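PDB 2JGP: tyrocidine synthetase 3 from Brevibacillus brevis, which belongs to the nonribosomal assembly line for the antibiotic tyrocidine and, in this carrier-condensation fragment, joins a peptidyl carrier to a peptide bond-forming domain. Local coordinates for residues L333-Y344 with R494-I502. Numbering follows the deposited sequence.
Sequences LLAAYNVLLAKY and RFSRHFLTI
L340 of helix 333-344 is a knob in the hole formed by F495, H498, F499 and I502, and two phenylalanines of helix 494-502 do the reverse: F495 sits among Y337, L340, L341 and Y344, F499 among L333, A336, L340 and Y337. The axes of the two segments approach to 9.5 Å, their N-to-C directions 123° apart, and no hydrogen bond crosses between them.

Aromatic contacts gather at the Y344 end. F495 turns its edge to the tyrosine face in a T-shaped stack, centroids 5.0 Å apart and planes at 77°, with CD1 of F495 over the centre of the Y344 ring. CD2 of L341 meets the F495 ring edge in plane, 3.9 Å from CZ.

Apolar packing continues beyond L340. With its CG anti to the backbone N (chi1 178°), F499 extends its ring to helix 333-344, where CE1 lies 3.7 Å from A336 CB and CZ 3.9 Å from L333 CD2. I502 puts CD1 against the backbone of L340, 3.5 Å from its CA, and meets V339 tip to tip.

This largely buried interface joins two helices of the condensation domain over its four-stranded sheet: Y337 and F499 both meet F467 of strand 465-471, F499 also touches I478 of strand 476-483, and the Y337 hydroxyl is hydrogen-bonded to T430 of strand 430-435. Helix 387-403 packs against L334, A335 and N338.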
ATOM      1  N   LEU A 333      10.427  -8.089 -10.072  1.00 55.37           N
ATOM      2  CA  LEU A 333       9.650  -7.236 -10.978  1.00 55.21           C
ATOM      3  C   LEU A 333       9.980  -5.746 -10.815  1.00 55.22           C
ATOM      4  O   LEU A 333      10.090  -5.017 -11.807  1.00 55.10           O
ATOM      5  CB  LEU A 333       8.160  -7.466 -10.766  1.00 55.06           C
ATOM      6  CG  LEU A 333       7.640  -8.874 -11.027  1.00 54.99           C
ATOM      7  CD1 LEU A 333       6.178  -8.966 -10.629  1.00 54.55           C
ATOM      8  CD2 LEU A 333       7.839  -9.270 -12.479  1.00 55.75           C
ATOM      9  N   LEU A 334      10.130  -5.291  -9.573  1.00 55.52           N
ATOM     10  CA  LEU A 334      10.532  -3.907  -9.328  1.00 55.74           C
ATOM     11  C   LEU A 334      11.904  -3.642  -9.929  1.00 55.69           C
ATOM     12  O   LEU A 334      12.143  -2.587 -10.523  1.00 55.73           O
ATOM     13  CB  LEU A 334      10.548  -3.589  -7.827  1.00 56.12           C
ATOM     14  CG  LEU A 334      11.025  -2.185  -7.429  1.00 56.47           C
ATOM     15  CD1 LEU A 334      10.181  -1.091  -8.109  1.00 57.15           C
ATOM     16  CD2 LEU A 334      11.001  -2.045  -5.912  1.00 57.06           C
ATOM     17  N   ALA A 335      12.811  -4.602  -9.759  1.00 55.88           N
ATOM     18  CA  ALA A 335      14.139  -4.517 -10.339  1.00 55.91           C
ATOM     19  C   ALA A 335      14.053  -4.423 -11.864  1.00 55.96           C
ATOM     20  O   ALA A 335      14.679  -3.558 -12.469  1.00 56.60           O
ATOM     21  CB  ALA A 335      14.979  -5.728  -9.916  1.00 55.59           C
ATOM     22  N   ALA A 336      13.265  -5.307 -12.477  1.00 56.05           N
ATOM     23  CA  ALA A 336      13.069  -5.302 -13.931  1.00 56.35           C
ATOM     24  C   ALA A 336      12.424  -3.997 -14.398  1.00 56.37           C
ATOM     25  O   ALA A 336      12.740  -3.478 -15.468  1.00 56.83           O
ATOM     26  CB  ALA A 336      12.210  -6.495 -14.362  1.00 56.14           C
ATOM     27  N   TYR A 337      11.520  -3.467 -13.585  1.00 56.69           N
ATOM     28  CA  TYR A 337      10.862  -2.215 -13.915  1.00 56.69           C
ATOM     29  C   TYR A 337      11.874  -1.067 -13.908  1.00 56.72           C
ATOM     30  O   TYR A 337      11.875  -0.237 -14.818  1.00 57.23           O
ATOM     31  CB  TYR A 337       9.694  -1.958 -12.960  1.00 56.97           C
ATOM     32  CG  TYR A 337       8.897  -0.723 -13.294  1.00 56.77           C
ATOM     33  CD1 TYR A 337       8.290  -0.580 -14.538  1.00 56.99           C
ATOM     34  CD2 TYR A 337       8.738   0.298 -12.363  1.00 57.19           C
ATOM     35  CE1 TYR A 337       7.555   0.560 -14.851  1.00 56.96           C
ATOM     36  CE2 TYR A 337       8.005   1.440 -12.670  1.00 57.40           C
ATOM     37  CZ  TYR A 337       7.412   1.559 -13.912  1.00 57.04           C
ATOM     38  OH  TYR A 337       6.688   2.689 -14.226  1.00 58.15           O
ATOM     39  N   ASN A 338      12.755  -1.037 -12.911  1.00 56.60           N
ATOM     40  CA  ASN A 338      13.829  -0.036 -12.879  1.00 56.84           C
ATOM     41  C   ASN A 338      14.753  -0.054 -14.105  1.00 56.94           C
ATOM     42  O   ASN A 338      15.153   1.006 -14.600  1.00 56.70           O
ATOM     43  CB  ASN A 338      14.672  -0.162 -11.611  1.00 56.74           C
ATOM     44  CG  ASN A 338      14.080   0.591 -10.447  1.00 56.49           C
ATOM     45  OD1 ASN A 338      14.507   1.705 -10.137  1.00 56.95           O
ATOM     46  ND2 ASN A 338      13.095  -0.008  -9.795  1.00 55.07           N
ATOM     47  N   VAL A 339      15.103  -1.242 -14.594  1.00 57.31           N
ATOM     48  CA  VAL A 339      15.934  -1.325 -15.809  1.00 57.77           C
ATOM     49  C   VAL A 339      15.151  -0.880 -17.059  1.00 57.70           C
ATOM     50  O   VAL A 339      15.715  -0.241 -17.948  1.00 57.79           O
ATOM     51  CB  VAL A 339      16.650  -2.706 -16.006  1.00 58.19           C
ATOM     52  CG1 VAL A 339      16.024  -3.816 -15.182  1.00 59.39           C
ATOM     53  CG2 VAL A 339      16.749  -3.091 -17.491  1.00 57.72           C
ATOM     54  N   LEU A 340      13.854  -1.182 -17.095  1.00 57.52           N
ATOM     55  CA  LEU A 340      12.965  -0.708 -18.162  1.00 57.61           C
ATOM     56  C   LEU A 340      12.990   0.820 -18.236  1.00 57.22           C
ATOM     57  O   LEU A 340      13.230   1.396 -19.300  1.00 57.09           O
ATOM     58  CB  LEU A 340      11.531  -1.185 -17.909  1.00 57.77           C
ATOM     59  CG  LEU A 340      10.525  -1.340 -19.065  1.00 59.17           C
ATOM     60  CD1 LEU A 340       9.156  -0.845 -18.638  1.00 58.47           C
ATOM     61  CD2 LEU A 340      10.946  -0.686 -20.361  1.00 59.86           C
ATOM     62  N   LEU A 341      12.751   1.462 -17.096  1.00 56.99           N
ATOM     63  CA  LEU A 341      12.748   2.924 -17.016  1.00 56.91           C
ATOM     64  C   LEU A 341      14.125   3.503 -17.337  1.00 56.88           C
ATOM     65  O   LEU A 341      14.227   4.523 -18.015  1.00 56.49           O
ATOM     66  CB  LEU A 341      12.300   3.393 -15.625  1.00 56.90           C
ATOM     67  CG  LEU A 341      10.863   3.072 -15.192  1.00 56.86           C
ATOM     68  CD1 LEU A 341      10.641   3.520 -13.759  1.00 56.48           C
ATOM     69  CD2 LEU A 341       9.845   3.710 -16.127  1.00 55.98           C
ATOM     70  N   ALA A 342      15.176   2.853 -16.836  1.00 56.91           N
ATOM     71  CA  ALA A 342      16.553   3.282 -17.088  1.00 57.27           C
ATOM     72  C   ALA A 342      16.873   3.327 -18.583  1.00 57.50           C
ATOM     73  O   ALA A 342      17.541   4.249 -19.057  1.00 57.78           O
ATOM     74  CB  ALA A 342      17.534   2.364 -16.366  1.00 57.24           C
ATOM     75  N   LYS A 343      16.390   2.332 -19.319  1.00 57.77           N
ATOM     76  CA  LYS A 343      16.641   2.252 -20.757  1.00 58.14           C
ATOM     77  C   LYS A 343      15.814   3.274 -21.542  1.00 57.84           C
ATOM     78  O   LYS A 343      16.328   3.919 -22.457  1.00 58.25           O
ATOM     79  CB  LYS A 343      16.398   0.829 -21.267  1.00 58.23           C
ATOM     80  CG  LYS A 343      17.509  -0.135 -20.864  1.00 59.67           C
ATOM     81  CD  LYS A 343      17.313  -1.527 -21.440  1.00 60.57           C
ATOM     82  CE  LYS A 343      18.397  -2.470 -20.947  1.00 61.61           C
ATOM     83  NZ  LYS A 343      19.747  -2.052 -21.416  1.00 62.58           N
ATOM     84  N   TYR A 344      14.545   3.433 -21.177  1.00 57.84           N
ATOM     85  CA  TYR A 344      13.692   4.449 -21.801  1.00 57.59           C
ATOM     86  C   TYR A 344      14.182   5.862 -21.503  1.00 57.44           C
ATOM     87  O   TYR A 344      14.260   6.699 -22.403  1.00 57.21           O
ATOM     88  CB  TYR A 344      12.227   4.287 -21.360  1.00 57.80           C
ATOM     89  CG  TYR A 344      11.433   3.440 -22.315  1.00 57.73           C
ATOM     90  CD1 TYR A 344      11.584   2.065 -22.339  1.00 57.82           C
ATOM     91  CD2 TYR A 344      10.564   4.023 -23.234  1.00 58.95           C
ATOM     92  CE1 TYR A 344      10.876   1.279 -23.230  1.00 58.65           C
ATOM     93  CE2 TYR A 344       9.853   3.253 -24.136  1.00 58.99           C
ATOM     94  CZ  TYR A 344      10.013   1.879 -24.132  1.00 59.02           C
ATOM     95  OH  TYR A 344       9.302   1.109 -25.028  1.00 58.53           O
ATOM     96  N   ARG A 494       4.127  -1.028 -26.563  1.00 58.76           N
ATOM     97  CA  ARG A 494       5.530  -1.356 -26.831  1.00 58.89           C
ATOM     98  C   ARG A 494       6.369  -1.350 -25.548  1.00 58.62           C
ATOM     99  O   ARG A 494       7.239  -2.204 -25.369  1.00 58.35           O
ATOM    100  CB  ARG A 494       6.126  -0.380 -27.854  1.00 58.94           C
ATOM    101  CG  ARG A 494       7.558  -0.700 -28.264  1.00 60.25           C
ATOM    102  CD  ARG A 494       8.092   0.270 -29.315  1.00 61.89           C
ATOM    103  NE  ARG A 494       7.336   0.187 -30.568  1.00 63.25           N
ATOM    104  CZ  ARG A 494       6.452   1.082 -31.009  1.00 65.16           C
ATOM    105  NH1 ARG A 494       6.176   2.187 -30.321  1.00 66.36           N
ATOM    106  NH2 ARG A 494       5.838   0.869 -32.167  1.00 65.41           N
ATOM    107  N   PHE A 495       6.103  -0.366 -24.687  1.00 58.31           N
ATOM    108  CA  PHE A 495       6.704  -0.251 -23.353  1.00 58.32           C
ATOM    109  C   PHE A 495       6.502  -1.537 -22.558  1.00 58.26           C
ATOM    110  O   PHE A 495       7.432  -2.040 -21.927  1.00 58.34           O
ATOM    111  CB  PHE A 495       6.049   0.942 -22.634  1.00 58.13           C
ATOM    112  CG  PHE A 495       6.599   1.245 -21.260  1.00 57.68           C
ATOM    113  CD1 PHE A 495       7.816   1.896 -21.108  1.00 57.81           C
ATOM    114  CD2 PHE A 495       5.857   0.946 -20.121  1.00 58.31           C
ATOM    115  CE1 PHE A 495       8.303   2.211 -19.841  1.00 58.32           C
ATOM    116  CE2 PHE A 495       6.330   1.257 -18.851  1.00 58.17           C
ATOM    117  CZ  PHE A 495       7.556   1.897 -18.712  1.00 59.00           C
ATOM    118  N   SER A 496       5.282  -2.066 -22.607  1.00 58.51           N
ATOM    119  CA  SER A 496       4.929  -3.302 -21.902  1.00 58.63           C
ATOM    120  C   SER A 496       5.649  -4.530 -22.471  1.00 58.56           C
ATOM    121  O   SER A 496       6.158  -5.352 -21.712  1.00 58.11           O
ATOM    122  CB  SER A 496       3.417  -3.522 -21.949  1.00 58.61           C
ATOM    123  OG  SER A 496       2.727  -2.407 -21.407  1.00 60.13           O
ATOM    124  N   ARG A 497       5.681  -4.651 -23.799  1.00 58.76           N
ATOM    125  CA  ARG A 497       6.415  -5.730 -24.466  1.00 58.63           C
ATOM    126  C   ARG A 497       7.896  -5.684 -24.104  1.00 58.54           C
ATOM    127  O   ARG A 497       8.523  -6.724 -23.925  1.00 57.92           O
ATOM    128  CB  ARG A 497       6.268  -5.648 -25.994  1.00 59.14           C
ATOM    129  CG  ARG A 497       4.851  -5.878 -26.518  1.00 59.58           C
ATOM    130  CD  ARG A 497       4.835  -6.173 -28.020  1.00 61.00           C
ATOM    131  NE  ARG A 497       5.299  -5.041 -28.831  1.00 61.52           N
ATOM    132  CZ  ARG A 497       4.547  -4.003 -29.202  1.00 62.38           C
ATOM    133  NH1 ARG A 497       3.267  -3.915 -28.847  1.00 62.11           N
ATOM    134  NH2 ARG A 497       5.085  -3.034 -29.938  1.00 62.41           N
ATOM    135  N   HIS A 498       8.449  -4.474 -24.007  1.00 58.43           N
ATOM    136  CA  HIS A 498       9.844  -4.300 -23.616  1.00 58.75           C
ATOM    137  C   HIS A 498      10.098  -4.761 -22.181  1.00 58.38           C
ATOM    138  O   HIS A 498      11.161  -5.309 -21.888  1.00 58.87           O
ATOM    139  CB  HIS A 498      10.301  -2.850 -23.811  1.00 58.97           C
ATOM    140  CG  HIS A 498      10.526  -2.477 -25.245  1.00 59.64           C
ATOM    141  ND1 HIS A 498      10.639  -3.413 -26.251  1.00 60.39           N
ATOM    142  CD2 HIS A 498      10.687  -1.271 -25.837  1.00 60.09           C
ATOM    143  CE1 HIS A 498      10.838  -2.797 -27.404  1.00 60.55           C
ATOM    144  NE2 HIS A 498      10.874  -1.496 -27.180  1.00 60.38           N
ATOM    145  N   PHE A 499       9.128  -4.568 -21.293  1.00 58.11           N
ATOM    146  CA  PHE A 499       9.236  -5.117 -19.941  1.00 57.79           C
ATOM    147  C   PHE A 499       9.356  -6.645 -19.992  1.00 57.44           C
ATOM    148  O   PHE A 499      10.181  -7.239 -19.288  1.00 57.12           O
ATOM    149  CB  PHE A 499       8.043  -4.720 -19.063  1.00 57.91           C
ATOM    150  CG  PHE A 499       8.099  -5.314 -17.679  1.00 57.59           C
ATOM    151  CD1 PHE A 499       8.847  -4.706 -16.680  1.00 57.87           C
ATOM    152  CD2 PHE A 499       7.435  -6.497 -17.387  1.00 57.80           C
ATOM    153  CE1 PHE A 499       8.919  -5.263 -15.409  1.00 57.86           C
ATOM    154  CE2 PHE A 499       7.506  -7.065 -16.116  1.00 58.67           C
ATOM    155  CZ  PHE A 499       8.249  -6.442 -15.129  1.00 58.39           C
ATOM    156  N   LEU A 500       8.528  -7.271 -20.825  1.00 57.08           N
ATOM    157  CA  LEU A 500       8.526  -8.726 -20.949  1.00 56.85           C
ATOM    158  C   LEU A 500       9.806  -9.246 -21.591  1.00 56.83           C
ATOM    159  O   LEU A 500      10.261 -10.332 -21.251  1.00 56.15           O
ATOM    160  CB  LEU A 500       7.314  -9.210 -21.748  1.00 56.93           C
ATOM    161  CG  LEU A 500       5.946  -8.908 -21.139  1.00 56.90           C
ATOM    162  CD1 LEU A 500       4.843  -9.395 -22.073  1.00 56.27           C
ATOM    163  CD2 LEU A 500       5.815  -9.530 -19.756  1.00 56.61           C
ATOM    164  N   THR A 501      10.376  -8.484 -22.525  1.00 56.81           N
ATOM    165  CA  THR A 501      11.660  -8.858 -23.112  1.00 57.18           C
ATOM    166  C   THR A 501      12.769  -8.778 -22.052  1.00 57.03           C
ATOM    167  O   THR A 501      13.591  -9.683 -21.943  1.00 56.68           O
ATOM    168  CB  THR A 501      12.014  -8.009 -24.363  1.00 57.46           C
ATOM    169  OG1 THR A 501      12.095  -6.625 -24.013  1.00 60.43           O
ATOM    170  CG2 THR A 501      10.959  -8.176 -25.444  1.00 56.09           C
ATOM    171  N   ILE A 502      12.770  -7.711 -21.253  1.00 56.73           N
ATOM    172  CA  ILE A 502      13.747  -7.582 -20.174  1.00 56.58           C
ATOM    173  C   ILE A 502      13.587  -8.749 -19.193  1.00 56.36           C
ATOM    174  O   ILE A 502      14.572  -9.377 -18.795  1.00 56.19           O
ATOM    175  CB  ILE A 502      13.617  -6.225 -19.437  1.00 56.79           C
ATOM    176  CG1 ILE A 502      14.102  -5.086 -20.337  1.00 56.83           C
ATOM    177  CG2 ILE A 502      14.423  -6.238 -18.135  1.00 56.82           C
ATOM    178  CD1 ILE A 502      13.649  -3.707 -19.883  1.00 57.90           C
TER